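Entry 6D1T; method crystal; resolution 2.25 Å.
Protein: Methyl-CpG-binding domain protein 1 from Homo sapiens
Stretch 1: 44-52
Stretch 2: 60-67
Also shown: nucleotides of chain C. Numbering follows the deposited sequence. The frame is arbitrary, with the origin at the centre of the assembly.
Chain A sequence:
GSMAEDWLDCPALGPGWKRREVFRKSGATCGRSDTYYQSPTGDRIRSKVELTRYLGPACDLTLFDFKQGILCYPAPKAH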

ATOM      1  N   ARG A  44      -3.959   8.725  -1.899  1.00 50.45           N
ATOM      2  CA  ARG A  44      -3.577   7.530  -2.635  1.00 49.54           C
ATOM      3  C   ARG A  44      -2.046   7.416  -2.639  1.00 47.79           C
ATOM      4  O   ARG A  44      -1.327   8.365  -2.964  1.00 48.52           O
ATOM      5  CB  ARG A  44      -4.129   7.581  -4.073  1.00 52.73           C
ATOM      6  CG  ARG A  44      -5.574   7.096  -4.230  1.00 56.26           C
ATOM      7  CD  ARG A  44      -5.718   5.734  -4.930  1.00 56.95           C
ATOM      8  N   ILE A  45      -1.547   6.253  -2.299  1.00 43.81           N
ATOM      9  CA  ILE A  45      -0.134   6.081  -2.207  1.00 44.00           C
ATOM     10  C   ILE A  45       0.223   4.826  -2.986  1.00 42.01           C
ATOM     11  O   ILE A  45      -0.483   3.825  -2.851  1.00 42.45           O
ATOM     12  CB  ILE A  45       0.277   6.052  -0.723  1.00 45.36           C
ATOM     13  CG1 ILE A  45       0.285   7.482  -0.171  1.00 49.71           C
ATOM     14  CG2 ILE A  45       1.612   5.363  -0.495  1.00 44.93           C
ATOM     15  CD1 ILE A  45       0.710   7.582   1.254  1.00 52.11           C
ATOM     16  N   ARG A  46       1.282   4.877  -3.806  1.00 40.90           N
ATOM     17  CA  ARG A  46       1.634   3.682  -4.608  1.00 39.83           C
ATOM     18  C   ARG A  46       3.125   3.341  -4.503  1.00 39.98           C
ATOM     19  O   ARG A  46       3.614   2.542  -5.323  1.00 38.97           O
ATOM     20  CB  ARG A  46       1.197   3.848  -6.064  1.00 39.36           C
ATOM     21  CG  ARG A  46       1.738   5.076  -6.785  1.00 41.55           C
ATOM     22  CD  ARG A  46       1.239   5.138  -8.237  1.00 41.95           C
ATOM     23  NE  ARG A  46       2.074   5.950  -9.155  1.00 44.14           N
ATOM     24  CZ  ARG A  46       2.611   5.518 -10.317  1.00 43.23           C
ATOM     25  NH1 ARG A  46       2.421   4.268 -10.699  1.00 42.46           N
ATOM     26  NH2 ARG A  46       3.360   6.327 -11.064  1.00 41.76           N
ATOM     27  N   SER A  47       3.830   3.850  -3.491  1.00 39.68           N
ATOM     28  CA  SER A  47       5.247   3.448  -3.327  1.00 41.34           C
ATOM     29  C   SER A  47       5.722   3.718  -1.900  1.00 42.56           C
ATOM     30  O   SER A  47       5.294   4.635  -1.280  1.00 44.97           O
ATOM     31  CB  SER A  47       6.142   4.121  -4.352  1.00 41.89           C
ATOM     32  OG  SER A  47       6.665   5.346  -3.884  1.00 42.25           O
ATOM     33  N   LYS A  48       6.613   2.874  -1.423  1.00 45.15           N
ATOM     34  CA  LYS A  48       7.138   2.923  -0.037  1.00 48.48           C
ATOM     35  C   LYS A  48       7.802   4.277   0.190  1.00 50.63           C
ATOM     36  O   LYS A  48       7.860   4.736   1.306  1.00 53.11           O
ATOM     37  CB  LYS A  48       8.109   1.758   0.220  1.00 50.78           C
ATOM     38  CG  LYS A  48       8.318   1.364   1.680  1.00 54.69           C
ATOM     39  CD  LYS A  48       8.829  -0.067   1.864  1.00 57.19           C
ATOM     40  CE  LYS A  48      10.249  -0.169   2.388  1.00 61.48           C
ATOM     41  NZ  LYS A  48      10.272  -0.291   3.869  1.00 64.44           N
ATOM     42  N   VAL A  49       8.288   4.900  -0.897  1.00 52.76           N
ATOM     43  CA  VAL A  49       8.863   6.257  -0.870  1.00 54.44           C
ATOM     44  C   VAL A  49       7.752   7.271  -0.610  1.00 54.03           C
ATOM     45  O   VAL A  49       7.907   8.089   0.262  1.00 57.56           O
ATOM     46  CB  VAL A  49       9.608   6.584  -2.182  1.00 55.94           C
ATOM     47  CG1 VAL A  49       9.873   8.077  -2.343  1.00 58.41           C
ATOM     48  CG2 VAL A  49      10.906   5.800  -2.297  1.00 57.58           C
ATOM     49  N   GLU A  50       6.663   7.245  -1.392  1.00 52.35           N
ATOM     50  CA  GLU A  50       5.504   8.155  -1.124  1.00 52.26           C
ATOM     51  C   GLU A  50       5.023   7.939   0.337  1.00 52.18           C
ATOM     52  O   GLU A  50       4.660   8.884   1.029  1.00 54.62           O
ATOM     53  CB  GLU A  50       4.338   7.916  -2.096  1.00 50.23           C
ATOM     54  CG  GLU A  50       4.630   8.191  -3.572  1.00 52.78           C
ATOM     55  CD  GLU A  50       3.426   7.959  -4.504  1.00 52.87           C
ATOM     56  OE1 GLU A  50       3.501   8.312  -5.731  1.00 53.58           O
ATOM     57  OE2 GLU A  50       2.391   7.453  -4.008  1.00 49.33           O
ATOM     58  N   LEU A  51       5.058   6.698   0.820  1.00 49.15           N
ATOM     59  CA  LEU A  51       4.473   6.366   2.115  1.00 49.95           C
ATOM     60  C   LEU A  51       5.386   6.810   3.275  1.00 52.12           C
ATOM     61  O   LEU A  51       4.872   7.295   4.294  1.00 52.46           O
ATOM     62  CB  LEU A  51       4.197   4.860   2.181  1.00 48.06           C
ATOM     63  CG  LEU A  51       3.679   4.366   3.525  1.00 48.23           C
ATOM     64  CD1 LEU A  51       2.308   4.939   3.815  1.00 47.38           C
ATOM     65  CD2 LEU A  51       3.637   2.857   3.547  1.00 48.08           C
ATOM     66  N   THR A  52       6.697   6.603   3.149  1.00 52.73           N
ATOM     67  CA  THR A  52       7.685   7.092   4.132  1.00 58.15           C
ATOM     68  C   THR A  52       7.596   8.628   4.243  1.00 60.30           C
ATOM     69  O   THR A  52       7.687   9.177   5.350  1.00 60.24           O
ATOM     70  CB  THR A  52       9.111   6.617   3.772  1.00 60.69           C
ATOM     71  OG1 THR A  52       9.308   5.321   4.343  1.00 60.68           O
ATOM     72  CG2 THR A  52      10.215   7.533   4.258  1.00 64.88           C
TER
ATOM     73  N1  5CM C   6       6.922   4.770 -11.020  1.00 43.95           N
ATOM     74  C2  5CM C   6       6.865   3.986 -12.189  1.00 42.90           C
ATOM     75  N3  5CM C   6       6.109   2.916 -12.251  1.00 41.08           N
ATOM     76  C4  5CM C   6       5.398   2.547 -11.210  1.00 39.44           C
ATOM     77  C5  5CM C   6       5.449   3.297  -9.985  1.00 40.03           C
ATOM     78  C5A 5CM C   6       4.667   2.927  -8.757  1.00 40.25           C
ATOM     79  C6  5CM C   6       6.226   4.400  -9.956  1.00 42.89           C
ATOM     80  O2  5CM C   6       7.495   4.276 -13.210  1.00 44.59           O
ATOM     81  N4  5CM C   6       4.670   1.442 -11.344  1.00 39.36           N
ATOM     82  C1' 5CM C   6       7.752   5.986 -11.021  1.00 44.07           C
ATOM     83  C2' 5CM C   6       7.104   7.187 -10.352  1.00 46.88           C
ATOM     84  C3' 5CM C   6       8.248   8.153 -10.493  1.00 49.58           C
ATOM     85  C4' 5CM C   6       9.452   7.235 -10.219  1.00 48.65           C
ATOM     86  O4' 5CM C   6       8.962   5.885 -10.352  1.00 44.43           O
ATOM     87  O3' 5CM C   6       8.164   8.500 -11.891  1.00 52.24           O
ATOM     88  C5' 5CM C   6      10.146   7.383  -8.850  1.00 49.36           C
ATOM     89  O5' 5CM C   6       9.117   7.433  -7.877  1.00 49.95           O
ATOM     90  P   5CM C   6       9.348   7.237  -6.321  1.00 53.44           P
ATOM     91  OP1 5CM C   6      10.170   8.366  -5.776  1.00 56.74           O
ATOM     92  OP2 5CM C   6       7.945   6.876  -5.818  1.00 51.89           O
ATOM     93  P    DA C   5       9.663   1.447  -3.201  1.00 57.84           P
ATOM     94  OP1  DA C   5      10.370   2.007  -2.029  1.00 55.94           O
ATOM     95  OP2  DA C   5       8.174   1.078  -3.164  1.00 52.96           O
ATOM     96  O5'  DA C   5       9.780   2.412  -4.483  1.00 51.04           O
ATOM     97  C5'  DA C   5      11.059   2.928  -4.940  1.00 48.01           C
ATOM     98  C4'  DA C   5      10.863   3.717  -6.208  1.00 45.12           C
ATOM     99  O4'  DA C   5      10.590   2.809  -7.282  1.00 42.91           O
ATOM    100  C3'  DA C   5       9.681   4.699  -6.173  1.00 46.09           C
ATOM    101  O3'  DA C   5      10.240   5.999  -6.236  1.00 47.54           O
ATOM    102  C2'  DA C   5       8.835   4.342  -7.389  1.00 43.11           C
ATOM    103  C1'  DA C   5       9.747   3.429  -8.210  1.00 41.65           C
ATOM    104  N9   DA C   5       9.038   2.378  -8.944  1.00 38.87           N
ATOM    105  C8   DA C   5       8.073   1.527  -8.466  1.00 38.90           C
ATOM    106  N7   DA C   5       7.584   0.720  -9.374  1.00 38.34           N
ATOM    107  C5   DA C   5       8.279   1.058 -10.527  1.00 37.30           C
ATOM    108  C6   DA C   5       8.225   0.568 -11.843  1.00 36.32           C
ATOM    109  N6   DA C   5       7.420  -0.419 -12.232  1.00 34.45           N
ATOM    110  N1   DA C   5       9.072   1.108 -12.751  1.00 37.51           N
ATOM    111  C2   DA C   5       9.868   2.107 -12.368  1.00 37.92           C
ATOM    112  N3   DA C   5      10.009   2.655 -11.161  1.00 40.07           N
ATOM    113  C4   DA C   5       9.175   2.080 -10.276  1.00 38.00           C
ATOM    114  P    DG C   7       8.619   9.930 -12.456  1.00 55.08           P
ATOM    115  OP1  DG C   7      10.000  10.204 -11.996  1.00 54.80           O
ATOM    116  OP2  DG C   7       7.515  10.903 -12.206  1.00 57.34           O
ATOM    117  O5'  DG C   7       8.598   9.706 -14.039  1.00 53.98           O
ATOM    118  C5'  DG C   7       9.499   8.780 -14.674  1.00 52.56           C
ATOM    119  C4'  DG C   7       8.945   8.336 -16.009  1.00 51.49           C
ATOM    120  O4'  DG C   7       8.076   7.190 -15.856  1.00 50.01           O
ATOM    121  C3'  DG C   7       8.121   9.379 -16.737  1.00 54.14           C
ATOM    122  O3'  DG C   7       8.508   9.301 -18.114  1.00 55.31           O
ATOM    123  C2'  DG C   7       6.677   8.974 -16.430  1.00 51.01           C
ATOM    124  C1'  DG C   7       6.759   7.463 -16.326  1.00 47.78           C
ATOM    125  N9   DG C   7       5.826   6.816 -15.395  1.00 44.61           N
ATOM    126  C8   DG C   7       5.774   7.006 -14.035  1.00 43.58           C
ATOM    127  N7   DG C   7       4.931   6.210 -13.438  1.00 42.78           N
ATOM    128  C5   DG C   7       4.390   5.448 -14.465  1.00 41.18           C
ATOM    129  C6   DG C   7       3.403   4.424 -14.430  1.00 39.99           C
ATOM    130  O6   DG C   7       2.765   3.993 -13.448  1.00 39.50           O
ATOM    131  N1   DG C   7       3.169   3.899 -15.696  1.00 40.04           N
ATOM    132  C2   DG C   7       3.795   4.316 -16.853  1.00 41.16           C
ATOM    133  N2   DG C   7       3.438   3.690 -17.980  1.00 40.51           N
ATOM    134  N3   DG C   7       4.712   5.264 -16.895  1.00 41.96           N
ATOM    135  C4   DG C   7       4.947   5.795 -15.677  1.00 42.70           C
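Stretch 2, residues 60-67: DLTLFDFK

A DNA-reading loop that leads into a helix can rest on another part of the chain, and the methyl-CpG-binding domain of MBD1 illustrates how an irregular segment does so. Residues 60-67 form neither regular helix nor strand; a type I turn from Leu61 to Phe64, closed by Phe64 N to Leu61 O at 2.9 Å, gives way to an extended pair, Phe64 and Asp65, before the backbone turns again at Phe66. The segment runs against the direction of stretch 1: its late residue Phe66 lies beside Lys48, with CA atoms 5.9 Å apart, and its early residue Leu61 lies beside Thr52, CA to CA 6.9 Å. Together the two stretches bury 429 Å².

Arg44, at the start of the strand, is out of reach. Contact begins with the buried Ile45, whose CG2 meets the edge of the Phe66 ring, 4.1 Å from CE2. At Arg46 the chain divides its duties. The side chain leaves stretch 2 and goes to the DNA, where NH1 donates to O6 of DG7 and NH2 to N7 of the same base, each at 2.8 Å, while C5A of the methylated cytosine 5CM6 lies over one face of the guanidinium. Its backbone stays with the aromatic ring: Arg46 C is 3.4 Å from Phe66 CZ, and Ser47 N is 3.2 Å from that same atom. Ser47 caps the helix, its OG accepting from Glu50 N at 3.1 Å and donating to OP2 of 5CM6 at 2.8 Å.

Lys48 joins both themes. Its backbone N sits over one face of the Phe66 ring, 3.4 Å from CD2, and donates to OP2 of DA5 at 2.9 Å. Its side chain starts out sideways, passes Phe66 with CD 3.8 Å from CB, and brings its amino group to the turn. There NZ donates to Phe64 O at 3.2 Å; Leu61 O is closer to NZ, at 2.6 Å, but the angle is poor for a hydrogen bond. The charged end thus lies among backbone carbonyls, while the aliphatic part runs alongside Phe66.

Val49 and Glu50 make no contact with stretch 2. One turn on from Lys48, Leu51 points toward it and fills the space between three apolar side chains: its CG is 3.7 Å from Leu61 CD1, and its CD2 lies 3.8 Å from Phe64 CE2 and 4.1 Å from Phe66 CD2. Thr52 closes the contact at its margin, with OG1 3.4 Å from Leu61 CD1. The example shows one short stretch serving two partners: Arg46, Ser47 and the backbone N of Lys48 bond to the DNA, while the side chains of Lys48 and Leu51 pack on stretch 2, the first ending at a carbonyl and the second among apolar groups.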

ATOM      1  N   ASP A  60       8.974   4.431  11.309  1.00 80.66           N
ATOM      2  CA  ASP A  60      10.084   3.681  10.753  1.00 79.91           C
ATOM      3  C   ASP A  60       9.515   2.485   9.984  1.00 74.28           C
ATOM      4  O   ASP A  60       9.028   1.534  10.579  1.00 73.30           O
ATOM      5  CB  ASP A  60      11.049   3.212  11.852  1.00 83.62           C
ATOM      6  CG  ASP A  60      12.207   2.368  11.337  1.00 84.69           C
ATOM      7  OD1 ASP A  60      12.418   2.347  10.098  1.00 81.62           O
ATOM      8  OD2 ASP A  60      12.893   1.749  12.172  1.00 87.23           O
ATOM      9  N   LEU A  61       9.600   2.538   8.669  1.00 70.75           N
ATOM     10  CA  LEU A  61       9.049   1.476   7.835  1.00 67.12           C
ATOM     11  C   LEU A  61      10.149   0.490   7.402  1.00 67.76           C
ATOM     12  O   LEU A  61       9.957  -0.256   6.463  1.00 64.03           O
ATOM     13  CB  LEU A  61       8.383   2.121   6.620  1.00 63.95           C
ATOM     14  CG  LEU A  61       7.199   3.051   6.907  1.00 63.07           C
ATOM     15  CD1 LEU A  61       6.618   3.574   5.600  1.00 60.01           C
ATOM     16  CD2 LEU A  61       6.109   2.360   7.733  1.00 61.70           C
ATOM     17  N   THR A  62      11.290   0.462   8.080  1.00 72.67           N
ATOM     18  CA  THR A  62      12.376  -0.389   7.626  1.00 75.59           C
ATOM     19  C   THR A  62      11.863  -1.828   7.522  1.00 74.28           C
ATOM     20  O   THR A  62      12.128  -2.506   6.528  1.00 72.85           O
ATOM     21  CB  THR A  62      13.611  -0.304   8.536  1.00 81.67           C
ATOM     22  OG1 THR A  62      13.907   1.062   8.815  1.00 82.69           O
ATOM     23  CG2 THR A  62      14.836  -0.944   7.915  1.00 84.81           C
ATOM     24  N   LEU A  63      11.087  -2.258   8.520  1.00 74.05           N
ATOM     25  CA  LEU A  63      10.620  -3.646   8.591  1.00 74.34           C
ATOM     26  C   LEU A  63       9.212  -3.797   7.974  1.00 69.74           C
ATOM     27  O   LEU A  63       8.589  -4.823   8.197  1.00 70.65           O
ATOM     28  CB  LEU A  63      10.645  -4.101  10.063  1.00 78.09           C
ATOM     29  N   PHE A  64       8.717  -2.823   7.180  1.00 66.56           N
ATOM     30  CA  PHE A  64       7.354  -2.920   6.545  1.00 62.40           C
ATOM     31  C   PHE A  64       7.483  -3.339   5.080  1.00 61.48           C
ATOM     32  O   PHE A  64       8.159  -2.667   4.294  1.00 61.26           O
ATOM     33  CB  PHE A  64       6.580  -1.597   6.598  1.00 59.19           C
ATOM     34  CG  PHE A  64       5.193  -1.636   5.979  1.00 54.99           C
ATOM     35  CD1 PHE A  64       4.178  -2.425   6.520  1.00 54.44           C
ATOM     36  CD2 PHE A  64       4.877  -0.857   4.878  1.00 51.29           C
ATOM     37  CE1 PHE A  64       2.903  -2.452   5.957  1.00 50.17           C
ATOM     38  CE2 PHE A  64       3.600  -0.890   4.317  1.00 48.50           C
ATOM     39  CZ  PHE A  64       2.615  -1.680   4.863  1.00 47.56           C
ATOM     40  N   ASP A  65       6.811  -4.433   4.729  1.00 62.38           N
ATOM     41  CA  ASP A  65       6.784  -4.952   3.344  1.00 62.98           C
ATOM     42  C   ASP A  65       5.645  -4.253   2.617  1.00 57.15           C
ATOM     43  O   ASP A  65       4.491  -4.592   2.841  1.00 55.78           O
ATOM     44  CB  ASP A  65       6.602  -6.485   3.298  1.00 67.68           C
ATOM     45  CG  ASP A  65       6.603  -7.108   1.898  1.00 68.35           C
ATOM     46  OD1 ASP A  65       7.126  -6.469   0.981  1.00 64.82           O
ATOM     47  OD2 ASP A  65       6.077  -8.250   1.743  1.00 73.82           O
ATOM     48  N   PHE A  66       5.980  -3.284   1.774  1.00 54.21           N
ATOM     49  CA  PHE A  66       4.969  -2.453   1.099  1.00 50.04           C
ATOM     50  C   PHE A  66       4.117  -3.327   0.178  1.00 48.63           C
ATOM     51  O   PHE A  66       2.891  -3.212   0.144  1.00 45.89           O
ATOM     52  CB  PHE A  66       5.635  -1.339   0.284  1.00 48.69           C
ATOM     53  CG  PHE A  66       4.679  -0.414  -0.436  1.00 45.13           C
ATOM     54  CD1 PHE A  66       4.127  -0.766  -1.657  1.00 42.50           C
ATOM     55  CD2 PHE A  66       4.354   0.825   0.100  1.00 44.10           C
ATOM     56  CE1 PHE A  66       3.258   0.093  -2.316  1.00 42.53           C
ATOM     57  CE2 PHE A  66       3.488   1.685  -0.560  1.00 42.96           C
ATOM     58  CZ  PHE A  66       2.942   1.326  -1.766  1.00 42.56           C
ATOM     59  N   LYS A  67       4.777  -4.187  -0.583  1.00 49.62           N
ATOM     60  CA  LYS A  67       4.049  -5.045  -1.490  1.00 51.10           C
ATOM     61  C   LYS A  67       2.987  -5.818  -0.700  1.00 49.06           C
ATOM     62  O   LYS A  67       1.830  -5.736  -1.037  1.00 48.98           O
ATOM     63  CB  LYS A  67       4.978  -5.985  -2.282  1.00 53.72           C
ATOM     64  CG  LYS A  67       4.406  -6.434  -3.633  1.00 52.99           C
ATOM     65  CD  LYS A  67       5.113  -7.643  -4.281  1.00 54.92           C
ATOM     66  CE  LYS A  67       4.267  -8.321  -5.344  1.00 54.01           C
ATOM     67  NZ  LYS A  67       3.666  -7.329  -6.286  1.00 51.50           N
TER